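Local atomic coordinates of glycerol dehydratase (Clostridium butyricum, PDB entry 1R9D), a protein that probably dehydrates glycerol without the help of vitamin B12, as a lyase of the glycyl radical enzyme family. Residues A[5-10]-A[366-371]; A[358-363]-A[385-390]; A[340-345]-A[372-377]; A[70-75]-A[308-313]; A[703-708]-A[734-739]. One frame throughout, in Å; residues are numbered along the deposited sequence.

From the N terminus, interaction 1 comes first: the tail 5-10 meets the end of helix 357-369 and closes a loop of more than 350 residues. Interaction 4, where the loop 70-75 packs on helix 304-317, falls wholly within it, and the two are joined by Thr-10 to Glu-309 and His-368 to Asp-312. Interaction 3 pairs strands 341-344 and 375-380 across helix 357-369, and interaction 2 sets that helix beside helix 386-397; interactions 1, 2 and 3 all cross one another along the chain. Interaction 5, strands 702-705 and 733-738, follows separately in the glycine radical region, yet it belongs to the same sheet as interaction 3.

Interaction 1 of 5, residues A[5-10]-A[366-371]; sequences GFSTQT and AVHVKL
Phe-6 holds CG anti to its own carbonyl carbon (chi1 -56°), on the side of Val-367, while the first torsion of His-368 puts CG beside its own backbone N, toward the tail. Val-367 CG2 stands over the centre of the Phe-6 ring, 3.4 Å from the centroid and only 5° off the normal, a CH-pi contact over the face. The imidazole is gripped differently. At its edge, NE2 donates to Ser-7 OG at 2.9 Å, with the oxygen 10° out of the ring plane. Over one face, offset toward the rim, lies Gln-9 CB, 3.9 Å from the centroid of the His-368 ring. Because ND1 is bonded to Asp-312 of helix 304-317, the ring's rotation is fixed from both nitrogens. The bent side chain of Gln-9 carries its amide back over the helix end, where a water donates to Gln-9 OE1 at 3.0 Å and to Val-367 O at 2.8 Å; NE2 turns instead to Asn-14. The example illustrates an extended N-terminal tail clasping the C-terminal end of a helix, here the connecting helix of a beta-alpha-beta unit in the pyruvate formate-lyase-like fold.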
# COMPACT_ATOMS: atom_id res chain seq x y z
N GLY A 5 43.33 -0.22 -38.23
CA GLY A 5 43.93 0.03 -36.93
C GLY A 5 43.16 1.16 -36.26
O GLY A 5 42.22 1.69 -36.85
N PHE A 6 43.56 1.53 -35.05
CA PHE A 6 42.86 2.60 -34.34
C PHE A 6 43.71 3.85 -34.11
O PHE A 6 44.93 3.78 -34.06
CB PHE A 6 42.34 2.07 -33.00
CG PHE A 6 41.45 0.86 -33.12
CD1 PHE A 6 42.00 -0.42 -33.08
CD2 PHE A 6 40.08 1.00 -33.31
CE1 PHE A 6 41.18 -1.54 -33.22
CE2 PHE A 6 39.26 -0.12 -33.45
CZ PHE A 6 39.81 -1.39 -33.41
N SER A 7 43.03 4.98 -33.96
CA SER A 7 43.70 6.26 -33.73
C SER A 7 44.13 6.38 -32.27
O SER A 7 43.72 5.59 -31.42
CB SER A 7 42.75 7.41 -34.09
OG SER A 7 41.56 7.34 -33.34
N THR A 8 44.97 7.38 -31.99
CA THR A 8 45.47 7.60 -30.64
C THR A 8 44.65 8.66 -29.90
O THR A 8 44.35 9.73 -30.45
CB THR A 8 46.95 8.05 -30.67
OG1 THR A 8 47.75 7.02 -31.27
CG2 THR A 8 47.46 8.31 -29.25
N GLN A 9 44.29 8.35 -28.66
CA GLN A 9 43.50 9.25 -27.82
C GLN A 9 44.35 10.40 -27.29
O GLN A 9 45.57 10.29 -27.22
CB GLN A 9 42.90 8.47 -26.65
CG GLN A 9 43.89 7.98 -25.60
CD GLN A 9 44.75 6.82 -26.08
OE1 GLN A 9 44.56 6.31 -27.18
NE2 GLN A 9 45.70 6.40 -25.25
N THR A 10 43.70 11.50 -26.91
CA THR A 10 44.40 12.67 -26.38
C THR A 10 45.00 12.39 -25.01
O THR A 10 44.58 11.48 -24.30
CB THR A 10 43.45 13.88 -26.23
OG1 THR A 10 42.46 13.60 -25.24
CG2 THR A 10 42.77 14.20 -27.55
N ALA A 366 36.44 2.34 -27.27
CA ALA A 366 36.84 1.18 -26.48
C ALA A 366 38.36 0.99 -26.52
O ALA A 366 38.97 0.59 -25.53
CB ALA A 366 36.14 -0.08 -26.99
N VAL A 367 38.96 1.29 -27.66
CA VAL A 367 40.41 1.15 -27.82
C VAL A 367 41.17 2.34 -27.22
O VAL A 367 42.30 2.20 -26.76
CB VAL A 367 40.80 1.01 -29.30
CG1 VAL A 367 42.30 0.73 -29.42
CG2 VAL A 367 40.01 -0.13 -29.93
N HIS A 368 40.53 3.51 -27.23
CA HIS A 368 41.14 4.71 -26.67
C HIS A 368 41.24 4.65 -25.15
O HIS A 368 42.27 5.01 -24.57
CB HIS A 368 40.32 5.95 -27.04
CG HIS A 368 40.58 6.47 -28.42
ND1 HIS A 368 40.02 7.64 -28.89
CD2 HIS A 368 41.34 5.98 -29.43
CE1 HIS A 368 40.43 7.85 -30.13
NE2 HIS A 368 41.23 6.86 -30.48
N VAL A 369 40.17 4.18 -24.52
CA VAL A 369 40.09 4.10 -23.07
C VAL A 369 40.56 2.79 -22.45
O VAL A 369 41.27 2.79 -21.44
CB VAL A 369 38.64 4.37 -22.62
CG1 VAL A 369 38.52 4.30 -21.11
CG2 VAL A 369 38.19 5.74 -23.12
N LYS A 370 40.16 1.67 -23.05
CA LYS A 370 40.54 0.35 -22.57
C LYS A 370 40.24 0.05 -21.10
O LYS A 370 41.08 -0.49 -20.37
CB LYS A 370 42.03 0.09 -22.85
CG LYS A 370 42.38 0.15 -24.33
CD LYS A 370 43.83 -0.25 -24.60
CE LYS A 370 44.16 -0.16 -26.08
NZ LYS A 370 45.54 -0.67 -26.38
N LEU A 371 39.03 0.40 -20.65
CA LEU A 371 38.60 0.13 -19.29
C LEU A 371 37.45 -0.89 -19.37
O LEU A 371 36.94 -1.14 -20.45
CB LEU A 371 38.13 1.43 -18.62
CG LEU A 371 39.27 2.39 -18.24
CD1 LEU A 371 38.72 3.69 -17.65
CD2 LEU A 371 40.18 1.71 -17.24
O HOH W 1 44.75 3.38 -27.47

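Interaction 2 of 5, residues A[358-363]-A[385-390]; sequences VSYMAL and PDEFLL
Helix segments 358-363 and 386-390 run almost parallel, 16° apart with axes 11.5 Å from each other at closest approach, and Tyr-360 and Phe-388 bring their CA atoms to 8.0 Å. At that spacing the two aromatic residues bridge the gap. Phe-388 has CG anti to its backbone N (chi1 -179°), and the ring turns an edge toward the face of Tyr-360 in an offset edge-to-face pair: the centroids of the Tyr-360 and Phe-388 rings are 5.8 Å apart and the planes lie at 80°. Phe-388 CD1 makes the closest approach between the rings, 4.0 Å from both CE2 and CZ of Tyr-360. This is the layout of successive beta-alpha units, in which strand 375-380 links the two helices and lies against both, Val-378 touching Leu-363 as well as Phe-388. Further along the first helix, the Leu-363 and Phe-388 side chains cross at about a right angle, Leu-363 CD1 coming within 4.2 Å of Phe-388 CE1. The phenol oxygen of Tyr-360 reaches the first turn of the second helix, resting 3.3 Å from Glu-387 CG. A water in the plane of the tyrosine ring lies 2.6 Å from Tyr-360 OH and donates a longer bond, 3.3 Å, to Glu-387 OE2. Ser-359 CB approaches Phe-388 CE1, the serine hydroxyl being engaged by Asp-289 and by the backbone N of Asn-356.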
# COMPACT_ATOMS: atom_id res chain seq x y z
N VAL A 358 28.62 7.50 -35.34
CA VAL A 358 28.77 7.28 -33.90
C VAL A 358 28.97 5.79 -33.61
O VAL A 358 29.63 5.44 -32.63
CB VAL A 358 27.54 7.80 -33.12
CG1 VAL A 358 27.72 7.52 -31.63
CG2 VAL A 358 27.38 9.29 -33.34
N SER A 359 28.40 4.93 -34.45
CA SER A 359 28.56 3.49 -34.26
C SER A 359 30.06 3.19 -34.23
O SER A 359 30.55 2.49 -33.35
CB SER A 359 27.94 2.70 -35.42
OG SER A 359 26.58 3.02 -35.62
N TYR A 360 30.78 3.74 -35.21
CA TYR A 360 32.22 3.52 -35.30
C TYR A 360 33.02 4.25 -34.23
O TYR A 360 34.06 3.77 -33.80
CB TYR A 360 32.72 3.92 -36.70
CG TYR A 360 32.29 2.95 -37.78
CD1 TYR A 360 31.29 3.29 -38.70
CD2 TYR A 360 32.86 1.68 -37.88
CE1 TYR A 360 30.87 2.38 -39.68
CE2 TYR A 360 32.46 0.77 -38.85
CZ TYR A 360 31.47 1.12 -39.75
OH TYR A 360 31.08 0.21 -40.71
N MET A 361 32.53 5.40 -33.79
CA MET A 361 33.24 6.14 -32.76
C MET A 361 33.16 5.40 -31.43
O MET A 361 34.05 5.54 -30.58
CB MET A 361 32.66 7.55 -32.61
CG MET A 361 32.91 8.44 -33.82
SD MET A 361 32.46 10.15 -33.52
CE MET A 361 30.75 10.12 -33.95
N ALA A 362 32.11 4.61 -31.25
CA ALA A 362 31.96 3.85 -30.02
C ALA A 362 33.01 2.75 -30.00
O ALA A 362 33.63 2.48 -28.97
CB ALA A 362 30.56 3.24 -29.95
N LEU A 363 33.21 2.11 -31.15
CA LEU A 363 34.21 1.05 -31.26
C LEU A 363 35.59 1.66 -31.02
O LEU A 363 36.44 1.07 -30.35
CB LEU A 363 34.15 0.41 -32.65
CG LEU A 363 32.83 -0.30 -33.02
CD1 LEU A 363 32.90 -0.81 -34.46
CD2 LEU A 363 32.58 -1.45 -32.07
N PRO A 385 26.72 -4.49 -42.68
CA PRO A 385 27.77 -4.16 -43.65
C PRO A 385 29.04 -4.93 -43.31
O PRO A 385 29.40 -5.04 -42.13
CB PRO A 385 27.95 -2.65 -43.47
CG PRO A 385 26.60 -2.20 -42.98
CD PRO A 385 26.22 -3.28 -42.00
N ASP A 386 29.73 -5.46 -44.31
CA ASP A 386 30.96 -6.21 -44.06
C ASP A 386 31.99 -5.40 -43.29
O ASP A 386 32.64 -5.90 -42.38
CB ASP A 386 31.59 -6.69 -45.37
CG ASP A 386 30.73 -7.70 -46.10
OD1 ASP A 386 30.05 -8.51 -45.43
OD2 ASP A 386 30.73 -7.69 -47.35
N GLU A 387 32.13 -4.13 -43.65
CA GLU A 387 33.10 -3.26 -42.98
C GLU A 387 32.81 -3.11 -41.49
O GLU A 387 33.73 -2.94 -40.69
CB GLU A 387 33.12 -1.88 -43.64
CG GLU A 387 31.78 -1.18 -43.64
CD GLU A 387 31.00 -1.36 -44.94
OE1 GLU A 387 31.04 -2.47 -45.52
OE2 GLU A 387 30.34 -0.39 -45.36
N PHE A 388 31.54 -3.18 -41.11
CA PHE A 388 31.15 -3.04 -39.71
C PHE A 388 31.57 -4.28 -38.92
O PHE A 388 32.20 -4.17 -37.87
CB PHE A 388 29.64 -2.82 -39.58
CG PHE A 388 29.17 -2.65 -38.16
CD1 PHE A 388 29.55 -1.54 -37.42
CD2 PHE A 388 28.33 -3.60 -37.58
CE1 PHE A 388 29.11 -1.38 -36.10
CE2 PHE A 388 27.89 -3.45 -36.26
CZ PHE A 388 28.27 -2.33 -35.52
N LEU A 389 31.22 -5.45 -39.43
CA LEU A 389 31.58 -6.69 -38.77
C LEU A 389 33.10 -6.83 -38.68
O LEU A 389 33.63 -7.29 -37.68
CB LEU A 389 30.98 -7.89 -39.51
CG LEU A 389 31.29 -9.27 -38.92
CD1 LEU A 389 30.93 -9.31 -37.45
CD2 LEU A 389 30.52 -10.34 -39.69
N LEU A 390 33.81 -6.42 -39.73
CA LEU A 390 35.26 -6.51 -39.73
C LEU A 390 35.87 -5.56 -38.70
O LEU A 390 36.86 -5.89 -38.05
CB LEU A 390 35.82 -6.22 -41.12
CG LEU A 390 35.59 -7.35 -42.13
CD1 LEU A 390 36.07 -6.93 -43.51
CD2 LEU A 390 36.34 -8.61 -41.66
O HOH W 2 29.29 0.80 -42.49

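Interaction 3 of 5, residues A[340-345]-A[372-377]; sequences QNLIVG and PQPSLS
Gln-340 and Gln-373 cross at about a right angle, yet their amide planes are nearly coplanar, 13° apart. Gln-373 OE1 is gripped twice, each time in its carbonyl plane and on a lone pair: by Gln-340 NE2 at 2.9 Å, in a bond straight to within 9° (N-H...O 171°), and by Gln-340 N at 2.9 Å. Gln-340 itself reaches further, OE1 to His-271 and NE2 also to Leu-318 O. Beyond this clamp Asn-341, Leu-342 and Ile-343 pair in parallel with Ser-375, Leu-376 and Ser-377, starting with Ser-375 N to Gln-340 O (3.0 Å) and ending with Val-344 N to Ser-377 O (3.0 Å). Helix 357-369 connects the two strands in a beta-alpha-beta unit, as expected for the alpha/beta barrel of glycyl radical enzymes. On the face bearing Leu-342 and Leu-376, CD2 of the former meets CD1 of the latter at 3.9 Å, and Leu-376 rests against Leu-363 and Ala-366 of the helix. The other face is mixed: beside Ile-343, Ser-377 OG donates to Asn-341 OD1 at 2.9 Å, tilted from the carbonyl plane, while Asn-341 ND2 binds Gly-432 O. Bound glycerol lies about 8 Å from the Asn-341 side chain.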
# COMPACT_ATOMS: atom_id res chain seq x y z
N GLN A 340 26.84 -1.82 -17.44
CA GLN A 340 26.16 -0.80 -18.24
C GLN A 340 26.36 -1.13 -19.72
O GLN A 340 27.35 -0.71 -20.34
CB GLN A 340 26.73 0.58 -17.90
CG GLN A 340 26.64 0.88 -16.41
CD GLN A 340 27.58 1.99 -15.98
OE1 GLN A 340 27.15 3.08 -15.59
NE2 GLN A 340 28.88 1.72 -16.05
N ASN A 341 25.42 -1.87 -20.30
CA ASN A 341 25.54 -2.27 -21.69
C ASN A 341 25.18 -1.17 -22.67
O ASN A 341 24.13 -0.53 -22.57
CB ASN A 341 24.67 -3.51 -21.95
CG ASN A 341 25.17 -4.32 -23.14
OD1 ASN A 341 25.16 -3.85 -24.28
ND2 ASN A 341 25.64 -5.54 -22.88
N LEU A 342 26.08 -0.95 -23.63
CA LEU A 342 25.89 0.05 -24.67
C LEU A 342 26.09 -0.71 -25.98
O LEU A 342 27.12 -1.34 -26.19
CB LEU A 342 26.93 1.17 -24.52
CG LEU A 342 26.83 2.38 -25.45
CD1 LEU A 342 27.53 3.59 -24.80
CD2 LEU A 342 27.45 2.06 -26.80
N ILE A 343 25.09 -0.65 -26.86
CA ILE A 343 25.16 -1.40 -28.11
C ILE A 343 25.10 -0.50 -29.35
O ILE A 343 24.48 0.56 -29.34
CB ILE A 343 24.00 -2.44 -28.15
CG1 ILE A 343 24.22 -3.47 -29.25
CG2 ILE A 343 22.68 -1.73 -28.36
CD1 ILE A 343 23.47 -4.77 -28.99
N VAL A 344 25.77 -0.92 -30.42
CA VAL A 344 25.75 -0.15 -31.66
C VAL A 344 25.47 -1.05 -32.86
O VAL A 344 25.66 -2.27 -32.80
CB VAL A 344 27.07 0.64 -31.89
CG1 VAL A 344 27.29 1.60 -30.73
CG2 VAL A 344 28.25 -0.30 -32.04
N GLY A 345 25.01 -0.43 -33.94
CA GLY A 345 24.70 -1.18 -35.15
C GLY A 345 23.31 -1.78 -35.11
O GLY A 345 22.53 -1.50 -34.19
N PRO A 372 37.05 -1.49 -18.24
CA PRO A 372 35.97 -2.49 -18.22
C PRO A 372 34.61 -2.02 -18.75
O PRO A 372 33.89 -2.79 -19.39
CB PRO A 372 35.89 -2.87 -16.74
CG PRO A 372 37.29 -2.66 -16.26
CD PRO A 372 37.65 -1.35 -16.90
N GLN A 373 34.27 -0.76 -18.47
CA GLN A 373 33.00 -0.20 -18.91
C GLN A 373 33.18 0.82 -20.03
O GLN A 373 34.25 1.42 -20.18
CB GLN A 373 32.29 0.48 -17.72
CG GLN A 373 31.88 -0.49 -16.63
CD GLN A 373 30.70 -1.34 -17.05
OE1 GLN A 373 29.58 -0.85 -17.18
NE2 GLN A 373 30.94 -2.63 -17.28
N PRO A 374 32.14 0.99 -20.86
CA PRO A 374 30.86 0.28 -20.75
C PRO A 374 30.98 -1.10 -21.39
O PRO A 374 31.96 -1.39 -22.08
CB PRO A 374 29.91 1.17 -21.52
CG PRO A 374 30.79 1.67 -22.63
CD PRO A 374 32.06 2.04 -21.89
N SER A 375 29.98 -1.95 -21.15
CA SER A 375 29.97 -3.28 -21.74
C SER A 375 29.53 -3.05 -23.18
O SER A 375 28.33 -3.11 -23.49
CB SER A 375 28.97 -4.17 -21.00
OG SER A 375 29.38 -4.39 -19.65
N LEU A 376 30.50 -2.77 -24.05
CA LEU A 376 30.24 -2.49 -25.46
C LEU A 376 29.77 -3.73 -26.22
O LEU A 376 30.34 -4.81 -26.09
CB LEU A 376 31.49 -1.92 -26.12
CG LEU A 376 31.36 -1.48 -27.58
CD1 LEU A 376 30.26 -0.43 -27.72
CD2 LEU A 376 32.69 -0.91 -28.07
N SER A 377 28.74 -3.54 -27.04
CA SER A 377 28.14 -4.63 -27.80
C SER A 377 27.79 -4.19 -29.22
O SER A 377 27.72 -3.00 -29.51
CB SER A 377 26.86 -5.08 -27.10
OG SER A 377 27.11 -5.45 -25.76

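Interaction 4 of 5, residues A[70-75]-A[308-313]; sequences ELIVGS and QELIDC
Leu-71 and Ile-72 are presented side by side to helix 308-313, and their rotamers decide which part of it each one meets. In Leu-71, CG lies beside the backbone N (chi1 -74°), and CD1 continues the chain in an extended second torsion. That methyl does most of the touching: it comes 3.9 Å from Glu-309 CD, is 4.0 Å from Leu-310 CD2, and lies at the same 4.0 Å from Cys-313 SG. Leu-71 and Glu-309 cross at about a right angle, and the methyl lies against the end of the glutamate, touching CG, the carboxylate carbon CD and OE1, while Glu-309 OE2 is taken by Arg-12 in a salt bridge and by Thr-10. Ile-72 shares the first torsion but is folded at the second (chi2 -66°), which turns CD1 toward Leu-310 CD2 at a loose 4.4 Å, while CG1 rests 3.9 Å from Cys-313 CB. Its other neighbours are Cys-264, Gln-265 and Trp-268 of helix 260-277. Across the same turn of helix, Gln-308 and Asp-312 use a different face. Gln-308 NE2 donates to Asp-312 OD1 at 3.1 Å, approaching from above the carboxylate plane, and also to Met-361 O, a link to helix 357-369 to which Asp-312 adds a second through His-368. Leu-310 and Cys-313 give the apolar surface, with Glu-309 beside them, and no hydrogen bond joins the two segments. This is plain packing of an irregular loop on one side of helix 304-317, another side of which faces helix 357-369, within the pyruvate formate-lyase-like fold.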
# COMPACT_ATOMS: atom_id res chain seq x y z
N GLU A 70 38.53 17.23 -16.60
CA GLU A 70 37.27 16.69 -17.11
C GLU A 70 36.55 17.63 -18.07
O GLU A 70 36.56 18.85 -17.88
CB GLU A 70 36.32 16.36 -15.95
CG GLU A 70 36.54 14.99 -15.30
CD GLU A 70 35.48 14.65 -14.27
OE1 GLU A 70 35.29 13.45 -13.98
OE2 GLU A 70 34.83 15.58 -13.73
N LEU A 71 35.94 17.06 -19.11
CA LEU A 71 35.17 17.84 -20.07
C LEU A 71 33.69 17.57 -19.77
O LEU A 71 32.83 18.43 -19.95
CB LEU A 71 35.49 17.42 -21.51
CG LEU A 71 36.82 17.85 -22.12
CD1 LEU A 71 36.96 17.25 -23.51
CD2 LEU A 71 36.90 19.36 -22.19
N ILE A 72 33.41 16.35 -19.30
CA ILE A 72 32.06 15.94 -18.94
C ILE A 72 32.07 15.81 -17.42
O ILE A 72 32.84 15.03 -16.86
CB ILE A 72 31.71 14.56 -19.57
CG1 ILE A 72 31.66 14.68 -21.09
CG2 ILE A 72 30.38 14.05 -19.01
CD1 ILE A 72 30.54 15.56 -21.62
N VAL A 73 31.21 16.57 -16.74
CA VAL A 73 31.19 16.55 -15.29
C VAL A 73 29.99 15.86 -14.65
O VAL A 73 28.94 15.70 -15.26
CB VAL A 73 31.29 17.99 -14.72
CG1 VAL A 73 32.61 18.62 -15.12
CG2 VAL A 73 30.13 18.83 -15.23
N GLY A 74 30.18 15.46 -13.39
CA GLY A 74 29.14 14.77 -12.64
C GLY A 74 29.75 13.55 -11.98
O GLY A 74 29.99 12.54 -12.64
N SER A 75 30.03 13.66 -10.68
CA SER A 75 30.63 12.57 -9.93
C SER A 75 29.75 12.20 -8.75
O SER A 75 29.32 13.08 -7.99
CB SER A 75 32.02 12.97 -9.42
OG SER A 75 32.90 13.23 -10.50
N GLN A 308 35.05 12.76 -30.79
CA GLN A 308 35.61 11.51 -30.30
C GLN A 308 36.15 11.67 -28.88
O GLN A 308 36.00 10.76 -28.06
CB GLN A 308 36.72 11.01 -31.22
CG GLN A 308 37.30 9.66 -30.81
CD GLN A 308 36.31 8.51 -30.94
OE1 GLN A 308 35.78 8.26 -32.02
NE2 GLN A 308 36.05 7.82 -29.84
N GLU A 309 36.77 12.80 -28.58
CA GLU A 309 37.30 13.01 -27.23
C GLU A 309 36.17 13.07 -26.20
O GLU A 309 36.31 12.58 -25.08
CB GLU A 309 38.14 14.30 -27.17
CG GLU A 309 38.78 14.58 -25.81
CD GLU A 309 39.75 15.76 -25.83
OE1 GLU A 309 39.49 16.74 -26.55
OE2 GLU A 309 40.78 15.71 -25.11
N LEU A 310 35.03 13.65 -26.59
CA LEU A 310 33.88 13.74 -25.69
C LEU A 310 33.31 12.35 -25.41
O LEU A 310 32.92 12.04 -24.28
CB LEU A 310 32.80 14.64 -26.30
CG LEU A 310 33.12 16.14 -26.31
CD1 LEU A 310 32.04 16.89 -27.05
CD2 LEU A 310 33.25 16.63 -24.88
N ILE A 311 33.27 11.52 -26.45
CA ILE A 311 32.77 10.16 -26.28
C ILE A 311 33.74 9.42 -25.36
O ILE A 311 33.32 8.67 -24.47
CB ILE A 311 32.64 9.45 -27.65
CG1 ILE A 311 31.52 10.11 -28.46
CG2 ILE A 311 32.35 7.96 -27.46
CD1 ILE A 311 31.28 9.49 -29.83
N ASP A 312 35.04 9.64 -25.54
CA ASP A 312 36.03 9.00 -24.68
C ASP A 312 35.81 9.40 -23.23
O ASP A 312 35.96 8.58 -22.32
CB ASP A 312 37.46 9.37 -25.10
CG ASP A 312 37.83 8.83 -26.48
OD1 ASP A 312 37.17 7.89 -26.96
OD2 ASP A 312 38.81 9.35 -27.07
N CYS A 313 35.46 10.67 -23.00
CA CYS A 313 35.22 11.14 -21.64
C CYS A 313 34.01 10.43 -21.03
O CYS A 313 34.02 10.10 -19.85
CB CYS A 313 34.99 12.65 -21.62
SG CYS A 313 36.52 13.60 -21.85

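Interaction 5 of 5, residues A[703-708]-A[734-739]; sequences QKFHPS and VQFNVI
Gln-703 opens the pairing with Phe-736, its backbone N donating to Gln-735 O at 3.2 Å and its O accepting from Asn-737 N at 3.0 Å. On the same face its CB lies 3.7 Å from Phe-736 CD2, the two side chains lying side by side. Lys-704 turns to the other face, where its CG touches Asn-737 CB at 3.9 Å before the chain leads off to the backbone oxygens of Ile-779 and Arg-782; the Asn-737 amide is held by Arg-760 O. Phe-705 returns to the first face. Its N-H points almost straight (173°) at Asn-737 O, 2.8 Å away, and its ring, 45° from that of Phe-736, receives Phe-736 CD2 in plane at its edge, 3.5 Å from CE1. Past the strand, Pro-707 folds back over the partner strand, with CA 3.8 Å from Val-738 CG1 and CD 3.6 Å from Ile-739 O; Ile-739 N is buried and has no partner. Helix 712-728 connects the two parallel strands and covers the phenylalanine face with Leu-719, Leu-722 and Ile-723. Strand 733-738 runs antiparallel to strand 404-407, placing 702-705 outermost in this chain's sheet, beside the C-terminal segment around His-785.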
# COMPACT_ATOMS: atom_id res chain seq x y z
N GLN A 703 33.86 -17.91 -25.71
CA GLN A 703 34.89 -18.65 -26.43
C GLN A 703 36.20 -17.89 -26.22
O GLN A 703 36.20 -16.66 -26.13
CB GLN A 703 34.55 -18.81 -27.92
CG GLN A 703 33.70 -20.06 -28.18
CD GLN A 703 33.76 -20.54 -29.62
OE1 GLN A 703 33.55 -21.73 -29.90
NE2 GLN A 703 34.04 -19.64 -30.54
N LYS A 704 37.29 -18.63 -26.09
CA LYS A 704 38.60 -18.04 -25.86
C LYS A 704 39.58 -18.49 -26.93
O LYS A 704 39.72 -19.69 -27.18
CB LYS A 704 39.13 -18.44 -24.48
CG LYS A 704 40.48 -17.82 -24.12
CD LYS A 704 40.86 -18.09 -22.67
CE LYS A 704 41.12 -19.56 -22.41
NZ LYS A 704 41.59 -19.81 -21.02
N PHE A 705 40.25 -17.53 -27.56
CA PHE A 705 41.20 -17.85 -28.62
C PHE A 705 42.64 -17.49 -28.31
O PHE A 705 42.92 -16.50 -27.62
CB PHE A 705 40.82 -17.13 -29.92
CG PHE A 705 39.73 -17.81 -30.68
CD1 PHE A 705 38.41 -17.41 -30.53
CD2 PHE A 705 40.03 -18.87 -31.53
CE1 PHE A 705 37.38 -18.07 -31.23
CE2 PHE A 705 39.02 -19.53 -32.23
CZ PHE A 705 37.69 -19.13 -32.07
N HIS A 706 43.55 -18.30 -28.83
CA HIS A 706 44.97 -18.02 -28.68
C HIS A 706 45.14 -16.84 -29.62
O HIS A 706 44.55 -16.80 -30.70
CB HIS A 706 45.79 -19.23 -29.15
CG HIS A 706 47.27 -19.04 -29.04
ND1 HIS A 706 48.01 -18.41 -30.02
CD2 HIS A 706 48.14 -19.36 -28.05
CE1 HIS A 706 49.28 -18.36 -29.64
NE2 HIS A 706 49.38 -18.93 -28.45
N PRO A 707 45.94 -15.83 -29.23
CA PRO A 707 46.15 -14.65 -30.08
C PRO A 707 46.50 -14.90 -31.55
O PRO A 707 46.15 -14.10 -32.42
CB PRO A 707 47.25 -13.90 -29.33
CG PRO A 707 46.90 -14.18 -27.91
CD PRO A 707 46.61 -15.67 -27.93
N SER A 708 47.19 -16.00 -31.84
CA SER A 708 47.57 -16.30 -33.21
C SER A 708 46.37 -16.49 -34.13
O SER A 708 46.46 -16.24 -35.34
CB SER A 708 48.45 -17.56 -33.25
OG SER A 708 47.74 -18.69 -32.77
N VAL A 734 27.49 -14.32 -28.66
CA VAL A 734 28.83 -14.89 -28.55
C VAL A 734 29.82 -13.74 -28.29
O VAL A 734 29.60 -12.62 -28.73
CB VAL A 734 29.22 -15.71 -29.81
CG1 VAL A 734 29.42 -14.79 -31.01
CG2 VAL A 734 30.48 -16.53 -29.53
N GLN A 735 30.87 -14.03 -27.54
CA GLN A 735 31.89 -13.02 -27.24
C GLN A 735 33.21 -13.76 -27.09
O GLN A 735 33.21 -14.96 -26.80
CB GLN A 735 31.52 -12.29 -25.95
CG GLN A 735 31.43 -13.20 -24.74
CD GLN A 735 30.76 -12.52 -23.56
OE1 GLN A 735 30.87 -12.99 -22.43
NE2 GLN A 735 30.05 -11.43 -23.83
N PHE A 736 34.32 -13.06 -27.26
CA PHE A 736 35.62 -13.72 -27.21
C PHE A 736 36.74 -13.09 -26.40
O PHE A 736 36.91 -11.87 -26.39
CB PHE A 736 36.18 -13.88 -28.63
CG PHE A 736 35.18 -14.36 -29.64
CD1 PHE A 736 34.32 -13.47 -30.27
CD2 PHE A 736 35.09 -15.71 -29.95
CE1 PHE A 736 33.38 -13.91 -31.20
CE2 PHE A 736 34.15 -16.17 -30.88
CZ PHE A 736 33.30 -15.27 -31.50
N ASN A 737 37.51 -13.94 -25.74
CA ASN A 737 38.68 -13.52 -25.00
C ASN A 737 39.79 -13.86 -25.99
O ASN A 737 39.75 -14.91 -26.65
CB ASN A 737 38.88 -14.34 -23.72
CG ASN A 737 38.56 -13.56 -22.46
OD1 ASN A 737 38.88 -12.37 -22.34
ND2 ASN A 737 37.94 -14.23 -21.50
N VAL A 738 40.77 -12.97 -26.12
CA VAL A 738 41.89 -13.20 -27.02
C VAL A 738 43.10 -12.70 -26.25
O VAL A 738 43.48 -11.54 -26.37
CB VAL A 738 41.76 -12.39 -28.33
CG1 VAL A 738 42.94 -12.70 -29.25
CG2 VAL A 738 40.45 -12.73 -29.03
N ILE A 739 43.69 -13.58 -25.46
CA ILE A 739 44.84 -13.19 -24.65
C ILE A 739 45.84 -14.32 -24.45
O ILE A 739 45.50 -15.51 -24.55
CB ILE A 739 44.37 -12.70 -23.26
CG1 ILE A 739 45.54 -12.04 -22.52
CG2 ILE A 739 43.81 -13.86 -22.46
CD1 ILE A 739 45.14 -11.41 -21.21